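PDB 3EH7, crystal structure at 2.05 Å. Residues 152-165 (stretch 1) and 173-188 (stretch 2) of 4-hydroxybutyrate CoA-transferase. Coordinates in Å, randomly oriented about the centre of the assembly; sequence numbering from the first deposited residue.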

# COMPACT_ATOMS: atom_id res chain seq x y z
N ALA A 152 5.98 15.18 -22.97
CA ALA A 152 7.39 15.43 -23.31
C ALA A 152 7.54 16.67 -24.16
O ALA A 152 6.72 16.96 -25.01
N HIS A 153 8.67 17.35 -23.94
CA HIS A 153 9.07 18.54 -24.67
C HIS A 153 9.15 18.25 -26.17
O HIS A 153 8.76 19.08 -27.02
N LEU A 154 9.67 17.07 -26.50
CA LEU A 154 9.87 16.61 -27.89
C LEU A 154 9.29 15.21 -28.03
O LEU A 154 9.55 14.35 -27.19
N VAL A 155 8.50 15.01 -29.07
CA VAL A 155 7.83 13.77 -29.30
C VAL A 155 8.18 13.28 -30.70
O VAL A 155 7.97 13.98 -31.71
N ILE A 156 8.74 12.07 -30.73
CA ILE A 156 9.01 11.34 -31.97
C ILE A 156 8.03 10.18 -32.03
O ILE A 156 7.98 9.34 -31.11
N GLY A 157 7.23 10.16 -33.09
CA GLY A 157 6.29 9.09 -33.33
C GLY A 157 6.82 8.16 -34.40
O GLY A 157 7.06 8.59 -35.53
N GLU A 158 6.99 6.89 -34.06
CA GLU A 158 7.45 5.89 -35.02
C GLU A 158 6.23 5.16 -35.54
O GLU A 158 5.69 4.29 -34.85
N ILE A 159 5.78 5.52 -36.74
CA ILE A 159 4.56 4.95 -37.29
C ILE A 159 4.86 3.66 -38.07
O ILE A 159 5.42 3.67 -39.16
N ASN A 160 4.48 2.54 -37.47
CA ASN A 160 4.77 1.24 -38.04
C ASN A 160 3.51 0.66 -38.69
O ASN A 160 2.43 0.56 -38.07
N ARG A 161 3.64 0.26 -39.94
CA ARG A 161 2.50 -0.32 -40.66
C ARG A 161 1.99 -1.56 -39.94
O ARG A 161 0.83 -1.92 -40.08
N GLN A 162 2.87 -2.19 -39.16
CA GLN A 162 2.51 -3.43 -38.48
C GLN A 162 2.11 -3.25 -37.03
O GLN A 162 1.75 -4.23 -36.38
N MSE A 163 2.15 -2.02 -36.51
CA MSE A 163 1.61 -1.77 -35.17
C MSE A 163 0.09 -1.74 -35.25
O MSE A 163 -0.49 -0.94 -36.02
N PRO A 164 -0.58 -2.61 -34.49
CA PRO A 164 -2.02 -2.68 -34.63
C PRO A 164 -2.72 -1.43 -34.09
O PRO A 164 -2.15 -0.72 -33.28
N TYR A 165 -3.92 -1.18 -34.59
CA TYR A 165 -4.75 -0.08 -34.10
C TYR A 165 -5.55 -0.64 -32.97
O TYR A 165 -6.36 -1.54 -33.17
N HIS A 173 -3.37 12.65 -31.63
CA HIS A 173 -3.42 13.30 -32.90
C HIS A 173 -2.02 13.49 -33.44
O HIS A 173 -1.10 13.86 -32.71
N ILE A 174 -1.89 13.27 -34.74
CA ILE A 174 -0.63 13.25 -35.42
C ILE A 174 0.05 14.61 -35.39
O ILE A 174 1.28 14.69 -35.53
N SER A 175 -0.73 15.67 -35.17
CA SER A 175 -0.22 17.05 -35.09
C SER A 175 0.62 17.25 -33.83
O SER A 175 1.38 18.20 -33.75
N LYS A 176 0.47 16.38 -32.83
CA LYS A 176 1.31 16.46 -31.63
C LYS A 176 2.74 15.93 -31.84
O LYS A 176 3.54 16.09 -30.96
N LEU A 177 3.02 15.29 -32.97
CA LEU A 177 4.33 14.68 -33.21
C LEU A 177 5.29 15.68 -33.81
O LEU A 177 5.00 16.24 -34.87
N ASP A 178 6.43 15.91 -33.17
CA ASP A 178 7.44 16.82 -33.70
C ASP A 178 8.16 16.19 -34.88
O ASP A 178 8.41 16.85 -35.89
N TYR A 179 8.46 14.90 -34.77
CA TYR A 179 8.95 14.15 -35.91
C TYR A 179 8.24 12.84 -36.06
O TYR A 179 7.78 12.26 -35.09
N ILE A 180 8.11 12.43 -37.32
CA ILE A 180 7.49 11.17 -37.68
C ILE A 180 8.52 10.29 -38.41
O ILE A 180 9.13 10.70 -39.40
N VAL A 181 8.71 9.09 -37.90
CA VAL A 181 9.62 8.15 -38.52
C VAL A 181 8.80 6.97 -39.05
O VAL A 181 8.17 6.24 -38.27
N MSE A 182 8.78 6.78 -40.37
CA MSE A 182 7.99 5.68 -40.92
C MSE A 182 8.70 4.33 -40.73
O MSE A 182 9.93 4.24 -40.76
N ALA A 183 7.93 3.27 -40.52
CA ALA A 183 8.50 1.93 -40.38
C ALA A 183 7.56 0.82 -40.85
O ALA A 183 6.36 1.02 -41.05
N ASP A 184 8.12 -0.38 -41.03
CA ASP A 184 7.32 -1.56 -41.39
C ASP A 184 8.05 -2.82 -40.92
O ASP A 184 8.94 -3.33 -41.59
N TYR A 185 7.71 -3.30 -39.74
CA TYR A 185 8.45 -4.42 -39.19
C TYR A 185 7.58 -5.08 -38.16
O TYR A 185 6.76 -4.42 -37.55
N PRO A 186 7.76 -6.39 -37.97
CA PRO A 186 6.97 -7.06 -36.97
C PRO A 186 7.37 -6.58 -35.58
O PRO A 186 8.55 -6.47 -35.27
N ILE A 187 6.40 -6.28 -34.74
CA ILE A 187 6.74 -5.82 -33.39
C ILE A 187 7.28 -7.02 -32.60
O ILE A 187 7.17 -8.15 -33.06
N TYR A 188 7.88 -6.80 -31.43
CA TYR A 188 8.45 -7.91 -30.65
C TYR A 188 7.34 -8.87 -30.26
O TYR A 188 6.27 -8.43 -29.84

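What fills the apolar centre of the contact? The strands 154-160 and 179-183 run parallel, and bridged residues put their side chains on the same face of the sheet. On the face of I159, I180 and M182, I159 (chi1 m, chi2 t) sends CD1 to within 4.0 Å of I180 CG2 and 4.1 Å of I174 CD1, while its CG2 lies 4.0 Å from CE of selenomethionine M182, folded m, m, m. G157 leaves room on this face: a CB there would fall 2.7 Å from L177 CD1, a clash. L177 (m, t) also places CD2 3.8 Å from V155 CG1.

What lies on the other face? I156 (m, t) packs CG2 against V181 CG2 at 4.0 Å. Nearer the start of the strand, L154 (t, p) sets CD1 at the edge of the Y179 ring, 3.5 Å from CE2.

How are the buried polar groups on that face paired? E158 extends (t, t) until OE2 accepts a very short 2.5 Å hydrogen bond from Y185 OH. N160 (chi1 t) grips Y185 by its backbone: OD1 accepts from Y185 N at 3.0 Å and ND2 donates to Y185 O at 2.9 Å. That places ND2 over one face of the Y185 ring.

Which polar groups close the ends? At one, D178 (chi1 m) points toward stretch 1, and its OD2 accepts from V155 N at 2.8 Å; water 1 donates to both D178 OD2 (2.7 Å) and H153 O (3.1 Å), bridging them. At the other, R161 curls back (m, m), NH2 donating to A183 O at 2.9 Å while M182 CE covers one guanidinium face. Beside it, Q162 (m, t) donates from NE2 to D184 OD1 at 2.9 Å.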

# COMPACT_ATOMS: atom_id res chain seq x y z
CB ALA A 152 8.01 14.25 -24.01
CB HIS A 153 10.44 18.96 -24.14
CG HIS A 153 10.71 20.42 -24.17
ND1 HIS A 153 9.99 21.33 -23.40
CD2 HIS A 153 11.65 21.15 -24.82
CE1 HIS A 153 10.46 22.55 -23.61
NE2 HIS A 153 11.47 22.47 -24.47
CB LEU A 154 11.36 16.60 -28.27
CG LEU A 154 11.79 16.17 -29.68
CD1 LEU A 154 11.50 17.23 -30.75
CD2 LEU A 154 13.28 15.83 -29.71
CB VAL A 155 6.28 13.91 -29.15
CG1 VAL A 155 5.60 12.56 -29.37
CG2 VAL A 155 5.93 14.47 -27.77
CB ILE A 156 10.43 10.77 -32.01
CG1 ILE A 156 11.45 11.89 -31.86
CG2 ILE A 156 10.65 9.97 -33.30
CD1 ILE A 156 12.83 11.40 -31.46
CB GLU A 158 8.43 4.91 -34.36
CG GLU A 158 9.03 3.90 -35.32
CD GLU A 158 10.26 3.20 -34.76
OE1 GLU A 158 11.22 3.89 -34.36
OE2 GLU A 158 10.27 1.95 -34.72
CB ILE A 159 3.78 5.95 -38.17
CG1 ILE A 159 3.44 7.20 -37.35
CG2 ILE A 159 2.50 5.33 -38.69
CD1 ILE A 159 2.42 8.14 -38.04
CB ASN A 160 5.32 0.35 -36.92
CG ASN A 160 5.69 -1.06 -37.38
OD1 ASN A 160 5.62 -1.43 -38.56
ND2 ASN A 160 6.09 -1.87 -36.40
CB ARG A 161 2.85 -0.72 -42.10
CG ARG A 161 3.63 0.28 -42.95
CD ARG A 161 3.15 1.67 -42.85
NE ARG A 161 3.57 2.48 -43.98
CZ ARG A 161 4.81 2.86 -44.25
NH1 ARG A 161 5.05 3.59 -45.34
NH2 ARG A 161 5.83 2.53 -43.46
CB GLN A 162 3.64 -4.45 -38.63
CG GLN A 162 3.91 -4.80 -40.08
CD GLN A 162 4.78 -6.01 -40.26
OE1 GLN A 162 4.60 -7.01 -39.57
NE2 GLN A 162 5.74 -5.94 -41.20
CB MSE A 163 2.11 -0.45 -34.61
CG MSE A 163 1.49 -0.14 -33.25
SE MSE A 163 2.17 -1.31 -31.86
CE MSE A 163 3.10 0.05 -30.85
CB PRO A 164 -2.41 -3.92 -33.81
CG PRO A 164 -1.29 -4.14 -32.90
CD PRO A 164 -0.06 -3.66 -33.60
CB TYR A 165 -5.67 0.45 -35.21
CG TYR A 165 -6.56 1.61 -34.78
CD1 TYR A 165 -7.79 1.38 -34.16
CD2 TYR A 165 -6.16 2.93 -34.97
CE1 TYR A 165 -8.60 2.40 -33.77
CE2 TYR A 165 -6.99 3.99 -34.59
CZ TYR A 165 -8.21 3.70 -33.98
OH TYR A 165 -9.05 4.70 -33.57
CB HIS A 173 -4.12 14.63 -32.80
CG HIS A 173 -4.59 15.14 -34.13
ND1 HIS A 173 -3.82 15.94 -34.94
CD2 HIS A 173 -5.75 14.93 -34.80
CE1 HIS A 173 -4.49 16.21 -36.05
NE2 HIS A 173 -5.67 15.61 -35.98
CB ILE A 174 -0.84 12.77 -36.87
CG1 ILE A 174 0.48 12.42 -37.56
CG2 ILE A 174 -1.66 13.79 -37.69
CD1 ILE A 174 0.27 11.54 -38.80
CB SER A 175 -1.38 18.06 -35.11
OG SER A 175 -2.08 18.04 -33.87
CB LYS A 176 0.68 15.69 -30.47
CG LYS A 176 -0.75 16.08 -30.16
CD LYS A 176 -0.88 17.51 -29.73
CE LYS A 176 -0.34 17.72 -28.34
NZ LYS A 176 -0.80 19.07 -27.90
CB LEU A 177 4.19 13.51 -34.18
CG LEU A 177 3.18 12.44 -33.83
CD1 LEU A 177 3.18 11.38 -34.92
CD2 LEU A 177 3.52 11.88 -32.49
CB ASP A 178 8.42 17.22 -32.62
CG ASP A 178 7.73 17.89 -31.46
OD1 ASP A 178 7.20 18.98 -31.69
OD2 ASP A 178 7.65 17.32 -30.36
CB TYR A 179 10.45 13.90 -35.80
CG TYR A 179 11.22 15.16 -35.63
CD1 TYR A 179 11.65 15.89 -36.74
CD2 TYR A 179 11.51 15.65 -34.36
CE1 TYR A 179 12.35 17.08 -36.58
CE2 TYR A 179 12.21 16.82 -34.19
CZ TYR A 179 12.63 17.53 -35.29
OH TYR A 179 13.33 18.69 -35.11
CB ILE A 180 6.27 11.36 -38.58
CG1 ILE A 180 5.16 12.08 -37.82
CG2 ILE A 180 5.76 10.02 -39.08
CD1 ILE A 180 4.12 12.72 -38.76
CB VAL A 181 10.65 7.68 -37.48
CG1 VAL A 181 11.50 6.55 -38.05
CG2 VAL A 181 11.51 8.87 -37.04
CB MSE A 182 7.63 5.92 -42.41
CG MSE A 182 6.77 7.20 -42.70
SE MSE A 182 5.19 7.36 -41.60
CE MSE A 182 4.33 5.68 -42.19
CB ALA A 183 8.92 1.71 -38.96
CB ASP A 184 7.07 -1.58 -42.91
CG ASP A 184 6.12 -2.70 -43.34
OD1 ASP A 184 5.49 -3.35 -42.47
OD2 ASP A 184 6.01 -2.93 -44.57
CB TYR A 185 9.81 -3.99 -38.59
CG TYR A 185 9.71 -3.01 -37.44
CD1 TYR A 185 9.24 -3.41 -36.18
CD2 TYR A 185 10.09 -1.68 -37.60
CE1 TYR A 185 9.13 -2.52 -35.13
CE2 TYR A 185 9.97 -0.77 -36.55
CZ TYR A 185 9.49 -1.19 -35.31
OH TYR A 185 9.38 -0.32 -34.24
CB PRO A 186 7.30 -8.54 -37.18
CG PRO A 186 8.62 -8.54 -37.88
CD PRO A 186 8.55 -7.35 -38.77
CB ILE A 187 5.55 -5.13 -32.70
CG1 ILE A 187 4.42 -6.10 -32.38
CG2 ILE A 187 5.01 -3.98 -33.60
CD1 ILE A 187 3.27 -5.42 -31.59
CB TYR A 188 9.20 -7.44 -29.39
CG TYR A 188 10.50 -6.74 -29.70
CD1 TYR A 188 11.48 -7.36 -30.47
CD2 TYR A 188 10.76 -5.46 -29.23
CE1 TYR A 188 12.69 -6.72 -30.76
CE2 TYR A 188 11.97 -4.81 -29.52
CZ TYR A 188 12.93 -5.44 -30.28
OH TYR A 188 14.12 -4.81 -30.57
O HOH W 1 6.10 18.13 -28.36